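Local coordinates for protein AggB (Escherichia coli, PDB 4PHX) that serves as the minor subunit of aggregative adherence fimbriae type I, an Ig-like protein of the AfaD family probably involved in bacterial adhesion, at residues B[51-55]-B[104-110]. Coordinates in Å, arbitrary orientation, origin at the centre of the assembly. Residues are numbered along the deposited sequence.
Sequences IVQNN and APGEYIF
Val52, with chi1 in the t well and its CB directed at residues 107-110, lays CG2 against the ring edge of Phe110 (3.5 Å to CE1) and CG1 near CB of Tyr108 (4.1 Å). Strands 51-53 and 107-110 belong to different sheets; their axes come within 6.6 Å and their directions diverge by 127°. Past the end of strand 51-53 the chain drops onto the other sheet, where Asn54 and Tyr108 are nearest in register (CA to CA 5.0 Å) and Asn55 N donates a hydrogen bond to Glu107 O (3.2 Å). Asn54, chi1 also t, reaches into the turn before strand 107-110: its ND2 makes a very short hydrogen bond to Pro105 O (2.4 Å) and a weak one to Tyr108 OH (3.4 Å). That hydroxyl donates to Ala104 O (2.6 Å), tying the m-rotamer tyrosine back to its own turn. Gly106 (phi 121°, psi -158°) lies beside the Asn54 amide; a CB there would jam against Pro105 O and clash with Asn54 OD1. Leu140 of strand 134-141 packs on both Tyr108 and Phe110, while Val64 flanks Val52. Two facing sheets joined where the chain leaves an outer strand fit this fimbrial subunit's Ig-like beta sandwich.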
# COMPACT_ATOMS: atom_id res chain seq x y z
N ILE B 51 -22.33 2.29 -12.52
CA ILE B 51 -22.94 2.73 -11.28
C ILE B 51 -24.33 2.12 -11.15
O ILE B 51 -25.11 2.17 -12.10
CB ILE B 51 -23.10 4.27 -11.25
CG1 ILE B 51 -21.73 4.95 -11.21
CG2 ILE B 51 -23.96 4.69 -10.07
CD1 ILE B 51 -21.31 5.36 -9.81
N VAL B 52 -24.65 1.57 -10.00
CA VAL B 52 -25.95 0.93 -9.83
C VAL B 52 -26.78 1.58 -8.74
O VAL B 52 -26.29 1.80 -7.63
CB VAL B 52 -25.79 -0.57 -9.50
CG1 VAL B 52 -27.14 -1.22 -9.26
CG2 VAL B 52 -25.05 -1.27 -10.61
N GLN B 53 -28.05 1.83 -9.04
CA GLN B 53 -28.97 2.49 -8.12
C GLN B 53 -29.48 1.55 -7.04
O GLN B 53 -29.88 0.43 -7.32
CB GLN B 53 -30.20 3.02 -8.88
CG GLN B 53 -29.95 4.29 -9.68
CD GLN B 53 -29.41 5.42 -8.82
OE1 GLN B 53 -28.20 5.60 -8.69
NE2 GLN B 53 -30.32 6.21 -8.23
N ASN B 54 -29.47 2.05 -5.81
CA ASN B 54 -30.22 1.43 -4.73
C ASN B 54 -31.70 1.67 -5.01
O ASN B 54 -32.05 2.58 -5.76
CB ASN B 54 -29.85 2.09 -3.41
CG ASN B 54 -30.49 1.42 -2.20
OD1 ASN B 54 -31.60 0.90 -2.27
ND2 ASN B 54 -29.77 1.43 -1.08
N ASN B 55 -32.56 0.86 -4.42
CA ASN B 55 -33.98 1.14 -4.47
C ASN B 55 -34.37 2.12 -3.36
O ASN B 55 -34.88 1.72 -2.32
CB ASN B 55 -34.79 -0.15 -4.37
CG ASN B 55 -34.42 -1.13 -5.45
OD1 ASN B 55 -33.91 -2.21 -5.17
ND2 ASN B 55 -34.67 -0.76 -6.71
N ALA B 104 -24.74 2.06 1.14
CA ALA B 104 -26.04 2.27 1.73
C ALA B 104 -26.74 0.94 1.66
O ALA B 104 -26.66 0.25 0.64
CB ALA B 104 -26.80 3.30 0.97
N PRO B 105 -27.44 0.56 2.74
CA PRO B 105 -28.23 -0.68 2.75
C PRO B 105 -29.31 -0.64 1.68
O PRO B 105 -29.47 0.39 1.02
CB PRO B 105 -28.87 -0.67 4.15
CG PRO B 105 -28.83 0.76 4.58
CD PRO B 105 -27.56 1.31 4.00
N GLY B 106 -30.03 -1.74 1.51
CA GLY B 106 -31.14 -1.79 0.57
C GLY B 106 -30.93 -2.86 -0.48
O GLY B 106 -30.17 -3.80 -0.28
N GLU B 107 -31.61 -2.72 -1.61
CA GLU B 107 -31.46 -3.68 -2.70
C GLU B 107 -30.77 -3.07 -3.91
O GLU B 107 -30.97 -1.91 -4.22
CB GLU B 107 -32.81 -4.27 -3.10
CG GLU B 107 -33.41 -5.23 -2.09
CD GLU B 107 -34.78 -5.73 -2.51
OE1 GLU B 107 -35.38 -5.14 -3.44
OE2 GLU B 107 -35.26 -6.72 -1.92
N TYR B 108 -29.92 -3.85 -4.57
CA TYR B 108 -29.35 -3.42 -5.83
C TYR B 108 -29.55 -4.51 -6.87
O TYR B 108 -29.19 -5.68 -6.64
CB TYR B 108 -27.86 -3.12 -5.68
CG TYR B 108 -27.52 -2.04 -4.70
CD1 TYR B 108 -27.27 -0.74 -5.11
CD2 TYR B 108 -27.42 -2.33 -3.35
CE1 TYR B 108 -26.93 0.24 -4.19
CE2 TYR B 108 -27.09 -1.36 -2.43
CZ TYR B 108 -26.85 -0.08 -2.85
OH TYR B 108 -26.53 0.87 -1.91
N ILE B 109 -30.13 -4.14 -8.00
CA ILE B 109 -30.38 -5.08 -9.09
C ILE B 109 -29.26 -5.07 -10.12
O ILE B 109 -29.03 -4.08 -10.82
CB ILE B 109 -31.70 -4.79 -9.80
CG1 ILE B 109 -32.87 -4.91 -8.82
CG2 ILE B 109 -31.91 -5.77 -10.93
CD1 ILE B 109 -34.06 -4.08 -9.22
N PHE B 110 -28.55 -6.18 -10.22
CA PHE B 110 -27.62 -6.35 -11.31
C PHE B 110 -28.27 -7.10 -12.48
O PHE B 110 -28.74 -8.23 -12.35
CB PHE B 110 -26.39 -7.09 -10.81
CG PHE B 110 -25.62 -6.32 -9.75
CD1 PHE B 110 -25.24 -5.01 -9.97
CD2 PHE B 110 -25.30 -6.91 -8.55
CE1 PHE B 110 -24.54 -4.30 -9.01
CE2 PHE B 110 -24.60 -6.21 -7.57
CZ PHE B 110 -24.22 -4.90 -7.81